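PDB 2G5C: prephenate dehydrogenase from Aquifex aeolicus, which probably catalyses the NAD-dependent oxidative decarboxylation of prephenate to 4-hydroxyphenylpyruvate in L-tyrosine biosynthesis. Local coordinates for residues A[83-97]-A[108-120]. Sequence-based numbering, arbitrary orientation.
Sequences SYILSEDATVTDQGS and NILGKRFVGGHPI. With NAD (nicotinamide-adenine-dinucleotide), chain E.
At the nicotinamide end of the NAD pocket, Ser97 and His118 meet: the CA of Ser97 sits over one face of the His118 ring, 4.0 Å from its centroid, a CH-pi contact, and CD1 of Ile120 lies over the opposite face, offset toward the rim. ND1 of the same ring is hydrogen-bonded to His176, while Ser97 grips the ribose through both its N and its OG, the latter 3.1 Å from O2D of NAD. Leading up to this pocket, strands 91-94 and 114-120 run side by side. Val92 N donates to Arg113 O almost straight (177°), and Val115 N donates to Val92 O at 2.8 Å, the pattern of neighbouring parallel strands. These are the two strands of a beta-alpha-beta unit in the Rossmann-type nucleotide-binding domain, with helix 101-110 as the crossover; from that helix CD1 of Leu110 packs crosswise on CG1 of Val92, 3.7 Å away. Thr93, its OG1 anti to the backbone N (chi1 -170°), reaches across to the neighbouring strand and donates to Val115 O at 2.6 Å. Beyond it the regular backbone pairing lapses, and the carboxylate of Asp94 takes it up: Gly117 N approaches OD1 from above the carboxylate plane at 2.9 Å, while OD2 forms a salt bridge with Lys99. At the far end, the bend at chi3 (-66°) turns the Arg113 guanidinium into the loop after helix 72-85. Ser87 O lies in the guanidinium plane and accepts from NH1 (3.1 Å), which stands above one face of the Ser87 carbonyl, Ala90 N coming from the opposite face; NE ties back to Leu110 O at 3.0 Å, and Glu88 lies over one guanidinium face, pairing by charge alone. A leucine in place of Arg113 would probably leave the Glu88 carboxylate without this counter-charge and Ser87 O without its NH1 link to the end of helix 101-110.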
ATOM      1  N   SER A  83      -9.797  -7.149 -39.173  1.00 34.88           N
ATOM      2  CA  SER A  83     -10.226  -6.159 -40.152  1.00 35.91           C
ATOM      3  C   SER A  83     -10.798  -6.776 -41.428  1.00 37.45           C
ATOM      4  O   SER A  83     -11.721  -6.224 -42.027  1.00 37.88           O
ATOM      5  CB  SER A  83      -9.067  -5.219 -40.502  1.00 36.90           C
ATOM      6  OG  SER A  83      -7.933  -5.931 -40.960  1.00 36.52           O
ATOM      7  N   TYR A  84     -10.258  -7.917 -41.848  1.00 38.60           N
ATOM      8  CA  TYR A  84     -10.758  -8.566 -43.056  1.00 40.42           C
ATOM      9  C   TYR A  84     -11.663  -9.765 -42.781  1.00 38.98           C
ATOM     10  O   TYR A  84     -12.168 -10.398 -43.707  1.00 39.53           O
ATOM     11  CB  TYR A  84      -9.593  -8.973 -43.966  1.00 41.95           C
ATOM     12  CG  TYR A  84      -8.489  -9.742 -43.286  1.00 45.03           C
ATOM     13  CD1 TYR A  84      -8.711 -11.022 -42.778  1.00 47.19           C
ATOM     14  CD2 TYR A  84      -7.208  -9.200 -43.174  1.00 46.11           C
ATOM     15  CE1 TYR A  84      -7.681 -11.749 -42.175  1.00 47.76           C
ATOM     16  CE2 TYR A  84      -6.171  -9.916 -42.573  1.00 47.13           C
ATOM     17  CZ  TYR A  84      -6.414 -11.189 -42.078  1.00 48.52           C
ATOM     18  OH  TYR A  84      -5.393 -11.906 -41.493  1.00 48.42           O
ATOM     19  N   ILE A  85     -11.873 -10.070 -41.506  1.00 36.83           N
ATOM     20  CA  ILE A  85     -12.735 -11.181 -41.122  1.00 34.79           C
ATOM     21  C   ILE A  85     -14.101 -10.631 -40.727  1.00 34.01           C
ATOM     22  O   ILE A  85     -15.139 -11.153 -41.129  1.00 32.80           O
ATOM     23  CB  ILE A  85     -12.153 -11.951 -39.918  1.00 35.38           C
ATOM     24  CG1 ILE A  85     -10.802 -12.556 -40.292  1.00 36.08           C
ATOM     25  CG2 ILE A  85     -13.122 -13.036 -39.472  1.00 36.63           C
ATOM     26  CD1 ILE A  85     -10.042 -13.109 -39.109  1.00 37.43           C
ATOM     27  N   LEU A  86     -14.092  -9.561 -39.942  1.00 31.79           N
ATOM     28  CA  LEU A  86     -15.331  -8.949 -39.478  1.00 31.24           C
ATOM     29  C   LEU A  86     -15.984  -8.110 -40.562  1.00 30.66           C
ATOM     30  O   LEU A  86     -15.301  -7.520 -41.397  1.00 30.99           O
ATOM     31  CB  LEU A  86     -15.056  -8.051 -38.265  1.00 27.97           C
ATOM     32  CG  LEU A  86     -14.407  -8.688 -37.035  1.00 29.25           C
ATOM     33  CD1 LEU A  86     -14.068  -7.607 -36.001  1.00 25.57           C
ATOM     34  CD2 LEU A  86     -15.349  -9.725 -36.454  1.00 26.90           C
ATOM     35  N   SER A  87     -17.309  -8.056 -40.542  1.00 31.35           N
ATOM     36  CA  SER A  87     -18.029  -7.243 -41.508  1.00 35.19           C
ATOM     37  C   SER A  87     -17.928  -5.817 -40.978  1.00 36.98           C
ATOM     38  O   SER A  87     -17.669  -5.613 -39.788  1.00 36.03           O
ATOM     39  CB  SER A  87     -19.496  -7.664 -41.584  1.00 35.37           C
ATOM     40  OG  SER A  87     -20.198  -7.265 -40.421  1.00 37.69           O
ATOM     41  N   GLU A  88     -18.126  -4.837 -41.855  1.00 37.89           N
ATOM     42  CA  GLU A  88     -18.053  -3.432 -41.468  1.00 39.16           C
ATOM     43  C   GLU A  88     -19.170  -3.068 -40.489  1.00 38.67           C
ATOM     44  O   GLU A  88     -19.198  -1.968 -39.945  1.00 39.68           O
ATOM     45  CB  GLU A  88     -18.162  -2.541 -42.710  1.00 42.27           C
ATOM     46  CG  GLU A  88     -17.169  -2.863 -43.817  1.00 45.12           C
ATOM     47  CD  GLU A  88     -15.724  -2.726 -43.377  1.00 48.69           C
ATOM     48  OE1 GLU A  88     -15.350  -1.650 -42.862  1.00 50.12           O
ATOM     49  OE2 GLU A  88     -14.957  -3.698 -43.553  1.00 52.39           O
ATOM     50  N   ASP A  89     -20.083  -4.004 -40.266  1.00 38.29           N
ATOM     51  CA  ASP A  89     -21.215  -3.796 -39.373  1.00 38.23           C
ATOM     52  C   ASP A  89     -20.887  -4.166 -37.917  1.00 36.75           C
ATOM     53  O   ASP A  89     -21.671  -3.899 -37.003  1.00 35.66           O
ATOM     54  CB  ASP A  89     -22.399  -4.625 -39.896  1.00 41.85           C
ATOM     55  CG  ASP A  89     -23.659  -4.467 -39.061  1.00 45.50           C
ATOM     56  OD1 ASP A  89     -23.776  -3.470 -38.312  1.00 47.63           O
ATOM     57  OD2 ASP A  89     -24.548  -5.342 -39.174  1.00 47.45           O
ATOM     58  N   ALA A  90     -19.720  -4.762 -37.704  1.00 33.18           N
ATOM     59  CA  ALA A  90     -19.310  -5.183 -36.366  1.00 32.76           C
ATOM     60  C   ALA A  90     -18.778  -4.057 -35.477  1.00 31.13           C
ATOM     61  O   ALA A  90     -18.264  -3.049 -35.967  1.00 31.46           O
ATOM     62  CB  ALA A  90     -18.253  -6.287 -36.475  1.00 30.52           C
ATOM     63  N   THR A  91     -18.911  -4.245 -34.167  1.00 29.73           N
ATOM     64  CA  THR A  91     -18.424  -3.284 -33.179  1.00 27.99           C
ATOM     65  C   THR A  91     -17.305  -3.949 -32.390  1.00 26.57           C
ATOM     66  O   THR A  91     -17.461  -5.075 -31.918  1.00 26.42           O
ATOM     67  CB  THR A  91     -19.527  -2.870 -32.186  1.00 28.31           C
ATOM     68  OG1 THR A  91     -20.526  -2.109 -32.873  1.00 29.35           O
ATOM     69  CG2 THR A  91     -18.940  -2.028 -31.054  1.00 27.64           C
ATOM     70  N   VAL A  92     -16.178  -3.257 -32.257  1.00 25.39           N
ATOM     71  CA  VAL A  92     -15.034  -3.795 -31.528  1.00 25.58           C
ATOM     72  C   VAL A  92     -14.599  -2.847 -30.418  1.00 25.92           C
ATOM     73  O   VAL A  92     -14.312  -1.678 -30.672  1.00 23.71           O
ATOM     74  CB  VAL A  92     -13.823  -4.029 -32.456  1.00 25.08           C
ATOM     75  CG1 VAL A  92     -12.646  -4.577 -31.645  1.00 25.29           C
ATOM     76  CG2 VAL A  92     -14.196  -4.992 -33.574  1.00 27.07           C
ATOM     77  N   THR A  93     -14.546  -3.360 -29.190  1.00 24.24           N
ATOM     78  CA  THR A  93     -14.139  -2.550 -28.044  1.00 24.30           C
ATOM     79  C   THR A  93     -13.165  -3.381 -27.201  1.00 23.87           C
ATOM     80  O   THR A  93     -13.005  -4.574 -27.447  1.00 21.64           O
ATOM     81  CB  THR A  93     -15.390  -2.104 -27.223  1.00 24.41           C
ATOM     82  OG1 THR A  93     -15.013  -1.121 -26.251  1.00 26.67           O
ATOM     83  CG2 THR A  93     -16.041  -3.293 -26.537  1.00 27.22           C
ATOM     84  N   ASP A  94     -12.502  -2.768 -26.224  1.00 23.11           N
ATOM     85  CA  ASP A  94     -11.537  -3.517 -25.420  1.00 24.38           C
ATOM     86  C   ASP A  94     -11.626  -3.308 -23.905  1.00 24.63           C
ATOM     87  O   ASP A  94     -12.505  -2.607 -23.396  1.00 24.47           O
ATOM     88  CB  ASP A  94     -10.111  -3.193 -25.893  1.00 24.71           C
ATOM     89  CG  ASP A  94      -9.653  -1.785 -25.482  1.00 29.17           C
ATOM     90  OD1 ASP A  94     -10.389  -0.803 -25.749  1.00 29.74           O
ATOM     91  OD2 ASP A  94      -8.550  -1.661 -24.899  1.00 27.96           O
ATOM     92  N   GLN A  95     -10.697  -3.945 -23.198  1.00 25.93           N
ATOM     93  CA  GLN A  95     -10.601  -3.866 -21.744  1.00 25.53           C
ATOM     94  C   GLN A  95      -9.184  -3.477 -21.342  1.00 24.88           C
ATOM     95  O   GLN A  95      -8.877  -3.382 -20.154  1.00 28.32           O
ATOM     96  CB  GLN A  95     -10.938  -5.223 -21.114  1.00 26.20           C
ATOM     97  CG  GLN A  95     -12.402  -5.595 -21.178  1.00 26.98           C
ATOM     98  CD  GLN A  95     -12.740  -6.775 -20.286  1.00 25.72           C
ATOM     99  OE1 GLN A  95     -12.648  -7.933 -20.696  1.00 26.24           O
ATOM    100  NE2 GLN A  95     -13.124  -6.483 -19.050  1.00 24.01           N
ATOM    101  N   GLY A  96      -8.325  -3.262 -22.334  1.00 23.27           N
ATOM    102  CA  GLY A  96      -6.939  -2.902 -22.070  1.00 23.52           C
ATOM    103  C   GLY A  96      -6.765  -1.865 -20.972  1.00 23.77           C
ATOM    104  O   GLY A  96      -7.589  -0.962 -20.836  1.00 23.31           O
ATOM    105  N   SER A  97      -5.693  -2.004 -20.193  1.00 22.97           N
ATOM    106  CA  SER A  97      -5.395  -1.092 -19.090  1.00 24.79           C
ATOM    107  C   SER A  97      -4.861   0.235 -19.601  1.00 23.38           C
ATOM    108  O   SER A  97      -4.900   1.243 -18.896  1.00 25.09           O
ATOM    109  CB  SER A  97      -4.356  -1.713 -18.147  1.00 23.97           C
ATOM    110  OG  SER A  97      -4.850  -2.886 -17.528  1.00 31.97           O
ATOM    111  N   ASN A 108      -7.208   3.224 -36.776  1.00 36.25           N
ATOM    112  CA  ASN A 108      -6.629   3.216 -38.115  1.00 37.33           C
ATOM    113  C   ASN A 108      -6.675   1.836 -38.760  1.00 38.57           C
ATOM    114  O   ASN A 108      -6.570   1.717 -39.980  1.00 38.12           O
ATOM    115  CB  ASN A 108      -5.172   3.695 -38.086  1.00 38.60           C
ATOM    116  CG  ASN A 108      -5.041   5.155 -37.707  1.00 39.58           C
ATOM    117  OD1 ASN A 108      -5.887   5.976 -38.057  1.00 40.29           O
ATOM    118  ND2 ASN A 108      -3.966   5.490 -37.004  1.00 39.04           N
ATOM    119  N   ILE A 109      -6.830   0.797 -37.942  1.00 38.35           N
ATOM    120  CA  ILE A 109      -6.872  -0.575 -38.441  1.00 37.86           C
ATOM    121  C   ILE A 109      -8.283  -1.136 -38.578  1.00 38.25           C
ATOM    122  O   ILE A 109      -8.581  -1.852 -39.537  1.00 39.77           O
ATOM    123  CB  ILE A 109      -6.068  -1.526 -37.526  1.00 37.44           C
ATOM    124  CG1 ILE A 109      -4.588  -1.145 -37.545  1.00 37.44           C
ATOM    125  CG2 ILE A 109      -6.241  -2.967 -37.986  1.00 36.86           C
ATOM    126  CD1 ILE A 109      -3.731  -1.970 -36.602  1.00 36.29           C
ATOM    127  N   LEU A 110      -9.147  -0.820 -37.622  1.00 36.94           N
ATOM    128  CA  LEU A 110     -10.516  -1.326 -37.645  1.00 37.10           C
ATOM    129  C   LEU A 110     -11.530  -0.321 -38.161  1.00 37.44           C
ATOM    130  O   LEU A 110     -12.655  -0.685 -38.495  1.00 36.39           O
ATOM    131  CB  LEU A 110     -10.922  -1.787 -36.247  1.00 37.92           C
ATOM    132  CG  LEU A 110     -10.084  -2.934 -35.684  1.00 38.52           C
ATOM    133  CD1 LEU A 110     -10.476  -3.187 -34.240  1.00 38.19           C
ATOM    134  CD2 LEU A 110     -10.290  -4.184 -36.535  1.00 38.06           C
ATOM    135  N   GLY A 111     -11.137   0.947 -38.209  1.00 39.54           N
ATOM    136  CA  GLY A 111     -12.035   1.978 -38.697  1.00 38.93           C
ATOM    137  C   GLY A 111     -13.121   2.388 -37.723  1.00 39.61           C
ATOM    138  O   GLY A 111     -12.906   2.430 -36.511  1.00 41.19           O
ATOM    139  N   LYS A 112     -14.297   2.692 -38.264  1.00 38.35           N
ATOM    140  CA  LYS A 112     -15.442   3.124 -37.470  1.00 37.13           C
ATOM    141  C   LYS A 112     -15.936   2.055 -36.502  1.00 35.14           C
ATOM    142  O   LYS A 112     -16.812   2.314 -35.678  1.00 34.82           O
ATOM    143  CB  LYS A 112     -16.590   3.531 -38.395  1.00 36.97           C
ATOM    144  CG  LYS A 112     -16.236   4.635 -39.376  1.00 38.18           C
ATOM    145  CD  LYS A 112     -16.123   5.996 -38.694  1.00 38.69           C
ATOM    146  CE  LYS A 112     -17.473   6.476 -38.171  1.00 39.49           C
ATOM    147  NZ  LYS A 112     -17.434   7.899 -37.718  1.00 37.15           N
ATOM    148  N   ARG A 113     -15.376   0.858 -36.598  1.00 32.99           N
ATOM    149  CA  ARG A 113     -15.797  -0.233 -35.729  1.00 34.39           C
ATOM    150  C   ARG A 113     -15.279  -0.161 -34.295  1.00 32.89           C
ATOM    151  O   ARG A 113     -15.961  -0.590 -33.365  1.00 31.24           O
ATOM    152  CB  ARG A 113     -15.388  -1.575 -36.344  1.00 35.77           C
ATOM    153  CG  ARG A 113     -16.222  -1.952 -37.559  1.00 38.35           C
ATOM    154  CD  ARG A 113     -15.749  -3.236 -38.205  1.00 40.72           C
ATOM    155  NE  ARG A 113     -14.421  -3.087 -38.788  1.00 42.47           N
ATOM    156  CZ  ARG A 113     -13.974  -3.804 -39.812  1.00 40.05           C
ATOM    157  NH1 ARG A 113     -14.750  -4.721 -40.372  1.00 40.91           N
ATOM    158  NH2 ARG A 113     -12.752  -3.597 -40.282  1.00 41.14           N
ATOM    159  N   PHE A 114     -14.090   0.401 -34.114  1.00 31.80           N
ATOM    160  CA  PHE A 114     -13.487   0.457 -32.785  1.00 30.42           C
ATOM    161  C   PHE A 114     -13.881   1.559 -31.809  1.00 30.63           C
ATOM    162  O   PHE A 114     -14.004   2.734 -32.169  1.00 29.33           O
ATOM    163  CB  PHE A 114     -11.964   0.463 -32.905  1.00 30.78           C
ATOM    164  CG  PHE A 114     -11.265   0.378 -31.583  1.00 30.30           C
ATOM    165  CD1 PHE A 114     -11.262  -0.813 -30.866  1.00 29.41           C
ATOM    166  CD2 PHE A 114     -10.659   1.500 -31.027  1.00 28.93           C
ATOM    167  CE1 PHE A 114     -10.667  -0.885 -29.607  1.00 29.81           C
ATOM    168  CE2 PHE A 114     -10.062   1.439 -29.769  1.00 29.40           C
ATOM    169  CZ  PHE A 114     -10.067   0.244 -29.059  1.00 26.93           C
ATOM    170  N   VAL A 115     -14.043   1.146 -30.551  1.00 29.80           N
ATOM    171  CA  VAL A 115     -14.374   2.026 -29.440  1.00 29.17           C
ATOM    172  C   VAL A 115     -13.506   1.581 -28.260  1.00 28.62           C
ATOM    173  O   VAL A 115     -13.617   0.443 -27.798  1.00 28.56           O
ATOM    174  CB  VAL A 115     -15.851   1.905 -29.033  1.00 30.02           C
ATOM    175  CG1 VAL A 115     -16.142   2.842 -27.864  1.00 29.72           C
ATOM    176  CG2 VAL A 115     -16.746   2.236 -30.218  1.00 29.98           C
ATOM    177  N   GLY A 116     -12.644   2.476 -27.785  1.00 28.11           N
ATOM    178  CA  GLY A 116     -11.756   2.159 -26.675  1.00 27.20           C
ATOM    179  C   GLY A 116     -12.412   2.147 -25.305  1.00 26.95           C
ATOM    180  O   GLY A 116     -13.239   3.010 -24.991  1.00 27.53           O
ATOM    181  N   GLY A 117     -12.033   1.174 -24.482  1.00 26.54           N
ATOM    182  CA  GLY A 117     -12.605   1.065 -23.148  1.00 24.72           C
ATOM    183  C   GLY A 117     -11.643   0.524 -22.100  1.00 23.73           C
ATOM    184  O   GLY A 117     -10.644  -0.135 -22.427  1.00 21.24           O
ATOM    185  N   HIS A 118     -11.942   0.813 -20.836  1.00 21.14           N
ATOM    186  CA  HIS A 118     -11.111   0.356 -19.719  1.00 22.40           C
ATOM    187  C   HIS A 118     -11.910   0.256 -18.428  1.00 23.41           C
ATOM    188  O   HIS A 118     -12.204   1.271 -17.791  1.00 22.77           O
ATOM    189  CB  HIS A 118      -9.940   1.309 -19.481  1.00 21.65           C
ATOM    190  CG  HIS A 118      -9.121   0.967 -18.271  1.00 23.25           C
ATOM    191  ND1 HIS A 118      -8.239   1.855 -17.694  1.00 24.06           N
ATOM    192  CD2 HIS A 118      -9.053  -0.164 -17.528  1.00 21.98           C
ATOM    193  CE1 HIS A 118      -7.668   1.287 -16.647  1.00 24.94           C
ATOM    194  NE2 HIS A 118      -8.145   0.062 -16.525  1.00 22.95           N
ATOM    195  N   PRO A 119     -12.286  -0.968 -18.031  1.00 24.07           N
ATOM    196  CA  PRO A 119     -13.049  -1.166 -16.797  1.00 26.07           C
ATOM    197  C   PRO A 119     -12.089  -1.087 -15.610  1.00 28.25           C
ATOM    198  O   PRO A 119     -11.028  -1.710 -15.625  1.00 28.52           O
ATOM    199  CB  PRO A 119     -13.633  -2.560 -16.982  1.00 24.64           C
ATOM    200  CG  PRO A 119     -12.544  -3.264 -17.740  1.00 25.88           C
ATOM    201  CD  PRO A 119     -12.171  -2.229 -18.785  1.00 24.05           C
ATOM    202  N   ILE A 120     -12.449  -0.304 -14.598  1.00 31.45           N
ATOM    203  CA  ILE A 120     -11.597  -0.155 -13.422  1.00 34.99           C
ATOM    204  C   ILE A 120     -12.014  -1.166 -12.363  1.00 38.42           C
ATOM    205  O   ILE A 120     -12.599  -0.810 -11.335  1.00 38.04           O
ATOM    206  CB  ILE A 120     -11.696   1.271 -12.828  1.00 34.81           C
ATOM    207  CG1 ILE A 120     -11.473   2.317 -13.925  1.00 34.26           C
ATOM    208  CG2 ILE A 120     -10.661   1.445 -11.716  1.00 33.13           C
ATOM    209  CD1 ILE A 120     -10.104   2.251 -14.575  1.00 36.59           C
TER
HETATM  210  PA  NAD E3686      -5.517 -13.442 -18.193  1.00 33.72           P
HETATM  211  O1A NAD E3686      -6.429 -13.986 -17.175  1.00 31.02           O
HETATM  212  O2A NAD E3686      -4.082 -13.920 -18.130  1.00 30.42           O
HETATM  213  O5B NAD E3686      -6.177 -13.763 -19.606  1.00 32.16           O
HETATM  214  C5B NAD E3686      -5.530 -13.376 -20.784  1.00 31.31           C
HETATM  215  C4B NAD E3686      -5.924 -14.329 -21.898  1.00 28.47           C
HETATM  216  O4B NAD E3686      -5.202 -13.890 -23.018  1.00 30.43           O
HETATM  217  C3B NAD E3686      -5.467 -15.784 -21.646  1.00 30.82           C
HETATM  218  O3B NAD E3686      -6.558 -16.696 -21.626  1.00 29.46           O
HETATM  219  C2B NAD E3686      -4.455 -16.027 -22.768  1.00 31.01           C
HETATM  220  O2B NAD E3686      -4.350 -17.355 -23.234  1.00 30.47           O
HETATM  221  C1B NAD E3686      -4.967 -15.034 -23.785  1.00 30.12           C
HETATM  222  N9A NAD E3686      -4.095 -14.630 -24.901  1.00 30.09           N
HETATM  223  C8A NAD E3686      -2.755 -14.321 -24.896  1.00 27.82           C
HETATM  224  N7A NAD E3686      -2.382 -14.003 -26.148  1.00 30.08           N
HETATM  225  C5A NAD E3686      -3.460 -14.101 -26.958  1.00 30.74           C
HETATM  226  C6A NAD E3686      -3.682 -13.896 -28.329  1.00 28.94           C
HETATM  227  N6A NAD E3686      -2.700 -13.518 -29.127  1.00 30.57           N
HETATM  228  N1A NAD E3686      -4.958 -14.093 -28.859  1.00 30.91           N
HETATM  229  C2A NAD E3686      -6.014 -14.492 -28.040  1.00 30.49           C
HETATM  230  N3A NAD E3686      -5.805 -14.697 -26.684  1.00 33.27           N
HETATM  231  C4A NAD E3686      -4.546 -14.500 -26.168  1.00 30.27           C
HETATM  232  O3  NAD E3686      -5.493 -11.807 -18.166  1.00 33.51           O
HETATM  233  PN  NAD E3686      -6.671 -10.853 -17.631  1.00 35.85           P
HETATM  234  O1N NAD E3686      -7.965 -11.490 -17.941  1.00 33.26           O
HETATM  235  O2N NAD E3686      -6.405 -10.567 -16.195  1.00 36.82           O
HETATM  236  O5D NAD E3686      -6.545  -9.444 -18.408  1.00 39.31           O
HETATM  237  C5D NAD E3686      -6.737  -9.351 -19.806  1.00 37.72           C
HETATM  238  C4D NAD E3686      -6.690  -7.894 -20.319  1.00 36.50           C
HETATM  239  O4D NAD E3686      -7.456  -7.058 -19.467  1.00 37.28           O
HETATM  240  C3D NAD E3686      -5.322  -7.213 -20.459  1.00 37.26           C
HETATM  241  O3D NAD E3686      -5.242  -6.619 -21.757  1.00 36.27           O
HETATM  242  C2D NAD E3686      -5.263  -6.160 -19.363  1.00 37.35           C
HETATM  243  O2D NAD E3686      -4.533  -4.998 -19.746  1.00 34.62           O
HETATM  244  C1D NAD E3686      -6.740  -5.905 -19.071  1.00 36.28           C
HETATM  245  N1N NAD E3686      -7.103  -5.597 -17.653  1.00 37.05           N
HETATM  246  C2N NAD E3686      -6.685  -6.477 -16.657  1.00 37.34           C
HETATM  247  C3N NAD E3686      -7.006  -6.219 -15.318  1.00 38.73           C
HETATM  248  C7N NAD E3686      -6.549  -7.179 -14.259  1.00 39.37           C
HETATM  249  O7N NAD E3686      -6.879  -6.898 -12.962  1.00 41.08           O
HETATM  250  N7N NAD E3686      -5.851  -8.271 -14.515  1.00 39.82           N
HETATM  251  C4N NAD E3686      -7.759  -5.054 -15.002  1.00 38.80           C
HETATM  252  C5N NAD E3686      -8.178  -4.168 -16.021  1.00 37.80           C
HETATM  253  C6N NAD E3686      -7.839  -4.454 -17.354  1.00 38.49           C